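Local atomic coordinates of ABC transporter sugar binding protein (Xanthomonas axonopodis pv. citri, PDB entry 3UOR), a protein that probably binds maltose or related sugars in the periplasm as the MalE-type receptor of an ABC transporter. Residues 207-212 and 372-377; 120-125 and 364-369; 33-38 and 63-68. All coordinates share one frame; numbering follows the deposited sequence.

Interaction 1: 207-212 and 372-377; sequences RLLRDH and PKVLEW
The P372 ring lies between two flat groups: the guanidinium of R207, which P372 meets over one face with its CG above the centre, and the indole of W377 within its own segment, whose face takes P372 CD toward the rim. R207 NH2 comes within 3.5 Å of P372 CA and 3.6 Å of P372 CB, the two side chains running antiparallel past one another. R207 gets there on an extended chain, with CG turned opposite the backbone N (chi1 -165°), and its NE forms a salt bridge with D213 outside the contact. The rim of the indole meets leucines instead: L208 CD1 lies in its plane, 3.9 Å from W377 CH2, this leucine standing roughly square to the indole, while L209 CG is 4.3 Å from W377 CZ3.

In what is probably the two-lobed fold of solute-binding proteins, this packing brings the short strand 209-210 against the loop that leads into helix 377-394. A type I turn from V374 to W377 brings the loop to the helix, closed by a bond of 3.0 Å from W377 N to V374 O, with E376 at the N-cap position. Between these two parts L209 CD1 approaches P372 CB at 3.7 Å and reaches tip to tip toward V374 CG2 at 3.9 Å. Outside the two segments, L209 also touches V409 of helix 398-412.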
loop_
_atom_site.group_PDB
_atom_site.type_symbol
_atom_site.label_atom_id
_atom_site.label_comp_id
_atom_site.label_asym_id
_atom_site.label_seq_id
_atom_site.Cartn_x
_atom_site.Cartn_y
_atom_site.Cartn_z
ATOM N N ARG A 207 1.479 -12.163 13.908
ATOM C CA ARG A 207 2.431 -11.519 13.026
ATOM C C ARG A 207 2.916 -12.551 11.986
ATOM O O ARG A 207 2.981 -13.742 12.284
ATOM C CB ARG A 207 3.582 -11.047 13.905
ATOM C CG ARG A 207 4.538 -10.044 13.315
ATOM C CD ARG A 207 5.624 -9.725 14.351
ATOM N NE ARG A 207 6.625 -8.821 13.813
ATOM C CZ ARG A 207 6.355 -7.596 13.385
ATOM N NH1 ARG A 207 5.113 -7.134 13.455
ATOM N NH2 ARG A 207 7.327 -6.827 12.903
ATOM N N LEU A 208 3.231 -12.099 10.774
ATOM C CA LEU A 208 3.707 -12.985 9.710
ATOM C C LEU A 208 5.143 -13.487 9.908
ATOM O O LEU A 208 5.562 -14.443 9.254
ATOM C CB LEU A 208 3.563 -12.303 8.354
ATOM C CG LEU A 208 2.122 -12.276 7.848
ATOM C CD1 LEU A 208 2.009 -11.489 6.564
ATOM C CD2 LEU A 208 1.608 -13.701 7.644
ATOM N N LEU A 209 5.907 -12.844 10.792
ATOM C CA LEU A 209 7.233 -13.358 11.178
ATOM C C LEU A 209 7.228 -13.567 12.682
ATOM O O LEU A 209 6.336 -13.076 13.373
ATOM C CB LEU A 209 8.338 -12.361 10.812
ATOM C CG LEU A 209 8.443 -11.979 9.336
ATOM C CD1 LEU A 209 9.614 -11.011 9.145
ATOM C CD2 LEU A 209 8.641 -13.250 8.491
ATOM N N ARG A 210 8.214 -14.280 13.202
ATOM C CA ARG A 210 8.250 -14.530 14.636
ATOM C C ARG A 210 9.668 -14.490 15.156
ATOM O O ARG A 210 10.629 -14.497 14.381
ATOM C CB ARG A 210 7.641 -15.890 14.970
ATOM C CG ARG A 210 8.389 -17.057 14.294
ATOM C CD ARG A 210 7.682 -18.388 14.501
ATOM N NE ARG A 210 8.357 -19.441 13.762
ATOM C CZ ARG A 210 9.439 -20.073 14.198
ATOM N NH1 ARG A 210 9.952 -19.752 15.379
ATOM N NH2 ARG A 210 10.011 -21.017 13.450
ATOM N N ASP A 211 9.779 -14.451 16.481
ATOM C CA ASP A 211 11.053 -14.550 17.180
ATOM C C ASP A 211 12.057 -13.514 16.678
ATOM O O ASP A 211 13.055 -13.848 16.035
ATOM C CB ASP A 211 11.614 -15.973 17.084
ATOM C CG ASP A 211 12.876 -16.155 17.910
ATOM O OD1 ASP A 211 13.712 -17.014 17.554
ATOM O OD2 ASP A 211 13.039 -15.433 18.917
ATOM N N HIS A 212 11.770 -12.257 16.986
ATOM C CA HIS A 212 12.609 -11.130 16.606
ATOM C C HIS A 212 12.652 -10.989 15.100
ATOM O O HIS A 212 13.620 -10.466 14.536
ATOM C CB HIS A 212 14.016 -11.259 17.188
ATOM C CG HIS A 212 14.050 -11.205 18.680
ATOM N ND1 HIS A 212 14.171 -12.334 19.462
ATOM C CD2 HIS A 212 13.951 -10.161 19.536
ATOM C CE1 HIS A 212 14.167 -11.983 20.736
ATOM N NE2 HIS A 212 14.037 -10.671 20.807
ATOM N N PRO A 372 5.964 -6.414 8.611
ATOM C CA PRO A 372 7.157 -6.507 9.461
ATOM C C PRO A 372 8.305 -5.696 8.874
ATOM O O PRO A 372 8.486 -5.727 7.678
ATOM C CB PRO A 372 7.461 -8.009 9.467
ATOM C CG PRO A 372 6.103 -8.628 9.325
ATOM C CD PRO A 372 5.391 -7.747 8.338
ATOM N N LYS A 373 9.034 -4.947 9.696
ATOM C CA LYS A 373 10.013 -4.000 9.172
ATOM C C LYS A 373 11.399 -4.607 8.996
ATOM O O LYS A 373 12.364 -4.155 9.610
ATOM C CB LYS A 373 10.108 -2.750 10.049
ATOM C CG LYS A 373 8.935 -1.801 9.928
ATOM C CD LYS A 373 8.133 -1.860 11.205
ATOM C CE LYS A 373 7.332 -0.603 11.430
ATOM N NZ LYS A 373 7.567 -0.169 12.831
ATOM N N VAL A 374 11.486 -5.623 8.147
ATOM C CA VAL A 374 12.770 -6.213 7.794
ATOM C C VAL A 374 13.131 -5.903 6.355
ATOM O O VAL A 374 12.295 -5.856 5.454
ATOM C CB VAL A 374 12.778 -7.723 8.008
ATOM C CG1 VAL A 374 12.515 -8.030 9.475
ATOM C CG2 VAL A 374 11.725 -8.403 7.115
ATOM N N LEU A 375 14.409 -5.654 6.167
ATOM C CA LEU A 375 15.009 -5.406 4.875
ATOM C C LEU A 375 14.585 -6.469 3.831
ATOM O O LEU A 375 14.337 -6.152 2.667
ATOM C CB LEU A 375 16.516 -5.409 5.114
ATOM C CG LEU A 375 17.537 -5.233 4.044
ATOM C CD1 LEU A 375 18.789 -4.745 4.743
ATOM C CD2 LEU A 375 17.738 -6.572 3.377
ATOM N N GLU A 376 14.443 -7.719 4.255
ATOM C CA GLU A 376 14.110 -8.786 3.304
ATOM C C GLU A 376 12.612 -8.999 3.044
ATOM O O GLU A 376 12.208 -9.979 2.393
ATOM C CB GLU A 376 14.836 -10.091 3.657
ATOM C CG GLU A 376 14.971 -10.398 5.126
ATOM C CD GLU A 376 16.043 -9.572 5.863
ATOM O OE1 GLU A 376 17.262 -9.808 5.711
ATOM O OE2 GLU A 376 15.647 -8.703 6.650
ATOM N N TRP A 377 11.794 -8.060 3.513
ATOM C CA TRP A 377 10.342 -8.173 3.348
ATOM C C TRP A 377 9.883 -8.347 1.889
ATOM O O TRP A 377 9.026 -9.166 1.607
ATOM C CB TRP A 377 9.573 -7.006 4.010
ATOM C CG TRP A 377 8.117 -7.243 3.886
ATOM C CD1 TRP A 377 7.235 -6.577 3.076
ATOM C CD2 TRP A 377 7.375 -8.295 4.513
ATOM N NE1 TRP A 377 5.980 -7.126 3.208
ATOM C CE2 TRP A 377 6.051 -8.192 4.073
ATOM C CE3 TRP A 377 7.705 -9.295 5.432
ATOM C CZ2 TRP A 377 5.051 -9.055 4.519
ATOM C CZ3 TRP A 377 6.733 -10.139 5.867
ATOM C CH2 TRP A 377 5.410 -10.022 5.416
#

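Interaction 2: 120-125 and 364-369; sequences DYFPGV and QLERVK
F122 packs on L365 where the N-terminal end of helix 123-127 meets the loop between helices 359-364 and 377-394, in what is probably the two-lobed fold of periplasmic binding proteins. F122 itself occupies the N-cap position. Its CG stands beside the backbone N and opposite the carbonyl carbon (chi1 -58°), which carries the ring over the loop. There L365 CB makes a CH-pi contact, 3.6 Å from the centroid of the F122 ring and only 8° off the ring normal. The methyl L365 CD1 adds a second touch toward the rim, 3.6 Å from F122 CE2.

E366 approaches the same ring from a different direction. Its CB points away from the 120-125 segment, but the chain bends at chi2 (-70°) and returns the carboxylate to the ring edge. OE2 ends 3.4 Å from F122 CE1, with the carboxylate and ring planes close to perpendicular. R344 of helix 344-348 holds this oxygen in a salt bridge and also touches F122, an arrangement consistent with R344 setting how the carboxylate stands across the ring edge.

Further along, V125 and V368 meet through a single pair of methyls, CG2 to CG2 at 3.7 Å. Their neighbours on strand 134-150 are P139 and T144, which places this end of the contact beside the large sheet.

The polar part is bridged by water. One molecule accepts from G124 N at 2.8 Å and donates to L365 O at 2.9 Å and V368 O at 3.0 Å. The lack of a side chain on G124 lets the second carbonyl come close: a nearly straight CA-H...O contact puts G124 CA 3.2 Å from V368 O.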
loop_
_atom_site.group_PDB
_atom_site.type_symbol
_atom_site.label_atom_id
_atom_site.label_comp_id
_atom_site.label_asym_id
_atom_site.label_seq_id
_atom_site.Cartn_x
_atom_site.Cartn_y
_atom_site.Cartn_z
ATOM N N ASP A 120 -2.271 13.230 14.272
ATOM C CA ASP A 120 -3.245 13.433 13.187
ATOM C C ASP A 120 -3.029 12.439 12.035
ATOM O O ASP A 120 -3.817 12.400 11.088
ATOM C CB ASP A 120 -3.157 14.867 12.669
ATOM C CG ASP A 120 -4.255 15.214 11.675
ATOM O OD1 ASP A 120 -3.922 15.773 10.597
ATOM O OD2 ASP A 120 -5.436 14.927 11.967
ATOM N N TYR A 121 -1.960 11.639 12.117
ATOM C CA TYR A 121 -1.647 10.670 11.064
ATOM C C TYR A 121 -2.246 9.302 11.377
ATOM O O TYR A 121 -2.265 8.863 12.527
ATOM C CB TYR A 121 -0.124 10.529 10.891
ATOM C CG TYR A 121 0.499 11.660 10.100
ATOM C CD1 TYR A 121 0.901 11.471 8.793
ATOM C CD2 TYR A 121 0.663 12.929 10.655
ATOM C CE1 TYR A 121 1.458 12.499 8.064
ATOM C CE2 TYR A 121 1.226 13.966 9.922
ATOM C CZ TYR A 121 1.624 13.742 8.635
ATOM O OH TYR A 121 2.193 14.744 7.884
ATOM N N PHE A 122 -2.747 8.617 10.365
ATOM C CA PHE A 122 -3.299 7.291 10.624
ATOM C C PHE A 122 -2.208 6.445 11.288
ATOM O O PHE A 122 -1.059 6.460 10.854
ATOM C CB PHE A 122 -3.844 6.671 9.341
ATOM C CG PHE A 122 -4.915 7.506 8.685
ATOM C CD1 PHE A 122 -6.168 7.618 9.262
ATOM C CD2 PHE A 122 -4.664 8.178 7.499
ATOM C CE1 PHE A 122 -7.171 8.379 8.666
ATOM C CE2 PHE A 122 -5.654 8.949 6.897
ATOM C CZ PHE A 122 -6.910 9.062 7.494
ATOM N N PRO A 123 -2.553 5.755 12.381
ATOM C CA PRO A 123 -1.500 5.140 13.204
ATOM C C PRO A 123 -0.715 4.058 12.452
ATOM O O PRO A 123 0.500 4.033 12.568
ATOM C CB PRO A 123 -2.269 4.560 14.404
ATOM C CG PRO A 123 -3.695 4.432 13.919
ATOM C CD PRO A 123 -3.897 5.577 12.955
ATOM N N GLY A 124 -1.390 3.202 11.685
ATOM C CA GLY A 124 -0.704 2.196 10.902
ATOM C C GLY A 124 0.201 2.835 9.854
ATOM O O GLY A 124 1.246 2.300 9.514
ATOM N N VAL A 125 -0.194 3.994 9.343
ATOM C CA VAL A 125 0.640 4.716 8.377
ATOM C C VAL A 125 1.876 5.349 9.042
ATOM O O VAL A 125 2.988 5.237 8.533
ATOM C CB VAL A 125 -0.182 5.786 7.656
ATOM C CG1 VAL A 125 0.700 6.614 6.743
ATOM C CG2 VAL A 125 -1.318 5.116 6.861
ATOM N N GLN A 364 -10.776 3.035 5.571
ATOM C CA GLN A 364 -9.870 1.871 5.740
ATOM C C GLN A 364 -8.527 2.283 6.344
ATOM O O GLN A 364 -7.898 1.514 7.083
ATOM C CB GLN A 364 -9.628 1.144 4.410
ATOM C CG GLN A 364 -8.772 -0.139 4.559
ATOM C CD GLN A 364 -8.894 -1.054 3.351
ATOM O OE1 GLN A 364 -9.976 -1.522 3.036
ATOM N NE2 GLN A 364 -7.774 -1.318 2.680
ATOM N N LEU A 365 -8.099 3.504 6.023
ATOM C CA LEU A 365 -6.845 4.042 6.532
ATOM C C LEU A 365 -6.794 4.020 8.052
ATOM O O LEU A 365 -5.706 4.000 8.635
ATOM C CB LEU A 365 -6.574 5.458 6.007
ATOM C CG LEU A 365 -6.284 5.463 4.504
ATOM C CD1 LEU A 365 -5.839 6.838 4.045
ATOM C CD2 LEU A 365 -5.215 4.461 4.208
ATOM N N GLU A 366 -7.955 3.991 8.704
ATOM C CA GLU A 366 -7.952 3.962 10.174
ATOM C C GLU A 366 -7.475 2.612 10.674
ATOM O O GLU A 366 -7.154 2.477 11.848
ATOM C CB GLU A 366 -9.351 4.226 10.746
ATOM C CG GLU A 366 -9.858 5.647 10.572
ATOM C CD GLU A 366 -9.122 6.660 11.446
ATOM O OE1 GLU A 366 -8.297 6.246 12.297
ATOM O OE2 GLU A 366 -9.371 7.881 11.273
ATOM N N ARG A 367 -7.443 1.612 9.787
ATOM C CA ARG A 367 -7.184 0.244 10.207
ATOM C C ARG A 367 -5.939 -0.397 9.560
ATOM O O ARG A 367 -5.541 -1.508 9.940
ATOM C CB ARG A 367 -8.434 -0.627 9.944
ATOM C CG ARG A 367 -9.679 -0.206 10.770
ATOM C CD ARG A 367 -10.888 -1.115 10.455
ATOM N NE ARG A 367 -11.325 -0.982 9.059
ATOM C CZ ARG A 367 -12.166 -0.041 8.635
ATOM N NH1 ARG A 367 -12.657 0.847 9.505
ATOM N NH2 ARG A 367 -12.522 0.022 7.353
ATOM N N VAL A 368 -5.321 0.291 8.599
ATOM C CA VAL A 368 -4.174 -0.287 7.904
ATOM C C VAL A 368 -3.054 -0.575 8.896
ATOM O O VAL A 368 -2.932 0.109 9.906
ATOM C CB VAL A 368 -3.680 0.585 6.721
ATOM C CG1 VAL A 368 -4.759 0.674 5.657
ATOM C CG2 VAL A 368 -3.265 1.954 7.213
ATOM N N LYS A 369 -2.266 -1.613 8.609
ATOM C CA LYS A 369 -1.199 -2.100 9.495
ATOM C C LYS A 369 0.087 -2.184 8.709
ATOM O O LYS A 369 0.061 -2.636 7.560
ATOM C CB LYS A 369 -1.478 -3.537 9.992
ATOM C CG LYS A 369 -2.492 -3.727 11.109
ATOM C CD LYS A 369 -2.547 -5.226 11.530
ATOM C CE LYS A 369 -3.776 -5.545 12.412
ATOM N NZ LYS A 369 -4.014 -7.018 12.695
HETATM O O HOH W 1 -3.978 2.842 10.648
#

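Interaction 3: 33-38 and 63-68; sequences RFWAMG and QNIPMT
Parallel pairing of W35 with Q63 and of A36 with N64 closes a beta-alpha-beta unit, in which strand 30-36 leads through helix 39-52 to strand 58-64. Q63 straddles W35: its N donates to F34 O at 2.9 Å, and A36 N returns a bond of 3.0 Å to Q63 O. The third rung, from I65 N to A36 O, measures 2.8 Å. All three are close to straight at the hydrogen, between 168° and 171°.

Beyond the paired residues the crossover helix takes part. G38, at the N-cap position of helix 39-52, has a positive phi, which glycine tolerates readily, and its N donates to N64 OD1 at 3.0 Å; the donor stands well above the plane of the amide carbonyl. N64 can reach it because its CG lies opposite the backbone N (chi1 180°), and its side chain also touches A41 and E42 of that helix.

W35 and Q63 point to the same side of the sheet and lie side by side, W35 CD1 being 3.7 Å from Q63 CB. K73 of helix 67-79 makes a cation-pi contact with the indole. I65 also packs near the indole, but the modelled position of its CD1 is too close to be trusted. Where the second segment turns into helix 67-79, M37 and M67 pack tightly, with M37 CG 3.3 Å from M67 CE and M37 CE 3.4 Å from the same methyl.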
loop_
_atom_site.group_PDB
_atom_site.type_symbol
_atom_site.label_atom_id
_atom_site.label_comp_id
_atom_site.label_asym_id
_atom_site.label_seq_id
_atom_site.Cartn_x
_atom_site.Cartn_y
_atom_site.Cartn_z
ATOM N N ARG A 33 18.074 19.283 -3.508
ATOM C CA ARG A 33 17.813 18.240 -4.493
ATOM C C ARG A 33 16.833 17.198 -3.964
ATOM O O ARG A 33 17.083 16.519 -2.962
ATOM C CB ARG A 33 19.105 17.593 -4.977
ATOM C CG ARG A 33 19.958 18.528 -5.825
ATOM C CD ARG A 33 21.178 17.806 -6.355
ATOM N NE ARG A 33 21.890 17.112 -5.284
ATOM C CZ ARG A 33 22.161 15.809 -5.278
ATOM N NH1 ARG A 33 21.793 15.039 -6.302
ATOM N NH2 ARG A 33 22.812 15.281 -4.248
ATOM N N PHE A 34 15.718 17.089 -4.673
ATOM C CA PHE A 34 14.587 16.256 -4.289
ATOM C C PHE A 34 14.363 15.194 -5.370
ATOM O O PHE A 34 14.012 15.519 -6.503
ATOM C CB PHE A 34 13.353 17.160 -4.152
ATOM C CG PHE A 34 12.081 16.435 -3.834
ATOM C CD1 PHE A 34 12.093 15.152 -3.314
ATOM C CD2 PHE A 34 10.864 17.055 -4.039
ATOM C CE1 PHE A 34 10.908 14.490 -3.020
ATOM C CE2 PHE A 34 9.680 16.408 -3.745
ATOM C CZ PHE A 34 9.701 15.118 -3.231
ATOM N N TRP A 35 14.589 13.932 -5.027
ATOM C CA TRP A 35 14.336 12.833 -5.957
ATOM C C TRP A 35 12.971 12.209 -5.695
ATOM O O TRP A 35 12.639 11.898 -4.556
ATOM C CB TRP A 35 15.388 11.746 -5.813
ATOM C CG TRP A 35 16.739 12.124 -6.261
ATOM C CD1 TRP A 35 17.157 13.349 -6.695
ATOM C CD2 TRP A 35 17.881 11.262 -6.320
ATOM N NE1 TRP A 35 18.496 13.301 -7.021
ATOM C CE2 TRP A 35 18.958 12.029 -6.800
ATOM C CE3 TRP A 35 18.094 9.913 -6.010
ATOM C CZ2 TRP A 35 20.231 11.490 -6.978
ATOM C CZ3 TRP A 35 19.347 9.382 -6.191
ATOM C CH2 TRP A 35 20.404 10.169 -6.667
ATOM N N ALA A 36 12.187 12.022 -6.753
ATOM C CA ALA A 36 10.868 11.422 -6.641
ATOM C C ALA A 36 10.680 10.518 -7.856
ATOM O O ALA A 36 11.467 10.592 -8.796
ATOM C CB ALA A 36 9.819 12.498 -6.595
ATOM N N MET A 37 9.657 9.666 -7.842
ATOM C CA MET A 37 9.520 8.629 -8.872
ATOM C C MET A 37 8.246 8.706 -9.706
ATOM O O MET A 37 7.142 8.724 -9.161
ATOM C CB MET A 37 9.572 7.240 -8.245
ATOM C CG MET A 37 10.930 6.829 -7.720
ATOM S SD MET A 37 11.225 7.540 -6.105
ATOM C CE MET A 37 12.654 6.610 -5.555
ATOM N N GLY A 38 8.401 8.723 -11.025
ATOM C CA GLY A 38 7.267 8.613 -11.928
ATOM C C GLY A 38 6.238 9.728 -11.832
ATOM O O GLY A 38 6.583 10.898 -11.647
ATOM N N GLN A 63 14.068 15.813 -9.407
ATOM C CA GLN A 63 14.512 14.818 -10.373
ATOM C C GLN A 63 13.527 13.668 -10.374
ATOM O O GLN A 63 13.166 13.144 -9.314
ATOM C CB GLN A 63 15.904 14.291 -10.016
ATOM C CG GLN A 63 17.057 15.178 -10.454
ATOM C CD GLN A 63 17.383 15.009 -11.926
ATOM O OE1 GLN A 63 16.958 15.805 -12.766
ATOM N NE2 GLN A 63 18.133 13.956 -12.248
ATOM N N ASN A 64 13.094 13.281 -11.570
ATOM C CA ASN A 64 12.179 12.159 -11.742
ATOM C C ASN A 64 12.955 10.896 -12.045
ATOM O O ASN A 64 13.494 10.732 -13.137
ATOM C CB ASN A 64 11.182 12.445 -12.872
ATOM C CG ASN A 64 10.199 11.302 -13.099
ATOM O OD1 ASN A 64 10.449 10.155 -12.726
ATOM N ND2 ASN A 64 9.076 11.616 -13.724
ATOM N N ILE A 65 13.016 10.005 -11.067
ATOM C CA ILE A 65 13.700 8.734 -11.233
ATOM C C ILE A 65 12.680 7.633 -11.402
ATOM O O ILE A 65 11.728 7.559 -10.641
ATOM C CB ILE A 65 14.551 8.423 -10.017
ATOM C CG1 ILE A 65 15.406 9.640 -9.690
ATOM C CG2 ILE A 65 15.393 7.185 -10.268
ATOM C CD1 ILE A 65 16.307 9.430 -8.552
ATOM N N PRO A 66 12.865 6.779 -12.417
ATOM C CA PRO A 66 11.953 5.650 -12.621
ATOM C C PRO A 66 12.085 4.660 -11.473
ATOM O O PRO A 66 13.197 4.356 -11.047
ATOM C CB PRO A 66 12.458 5.031 -13.925
ATOM C CG PRO A 66 13.206 6.135 -14.610
ATOM C CD PRO A 66 13.855 6.893 -13.500
ATOM N N MET A 67 10.962 4.172 -10.970
ATOM C CA MET A 67 10.982 3.303 -9.803
ATOM C C MET A 67 11.881 2.079 -10.013
ATOM O O MET A 67 12.629 1.679 -9.115
ATOM C CB MET A 67 9.561 2.874 -9.442
ATOM C CG MET A 67 9.404 2.333 -8.027
ATOM S SD MET A 67 9.009 3.608 -6.820
ATOM C CE MET A 67 10.629 3.986 -6.169
ATOM N N THR A 68 11.815 1.494 -11.203
ATOM C CA THR A 68 12.573 0.283 -11.495
ATOM C C THR A 68 14.083 0.491 -11.393
ATOM O O THR A 68 14.838 -0.476 -11.311
ATOM C CB THR A 68 12.225 -0.273 -12.887
ATOM O OG1 THR A 68 12.493 0.725 -13.882
ATOM C CG2 THR A 68 10.761 -0.659 -12.942
#

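In the fold
Along the chain interaction 3 closes first, within the opening beta-alpha-beta unit, whereas interactions 1 and 2 span long loops of sequence that cross: 120-125, 207-212, 364-369, 372-377. Both of these draw on one connection, the loop between helices 359-364 and 377-394, whose first part packs on helix 123-127 and whose second packs on strand 209-210. Their centres are 19 Å apart. Interaction 3 stands clear of both, its nearest atoms about 13 Å from interaction 2 and about 14 Å from interaction 1. Its strands belong to the mixed sheet that also contains strand 134-150, which interaction 2 touches. The late loop thus joins parts far apart in sequence; the fold is probably the two-lobed periplasmic-binding one.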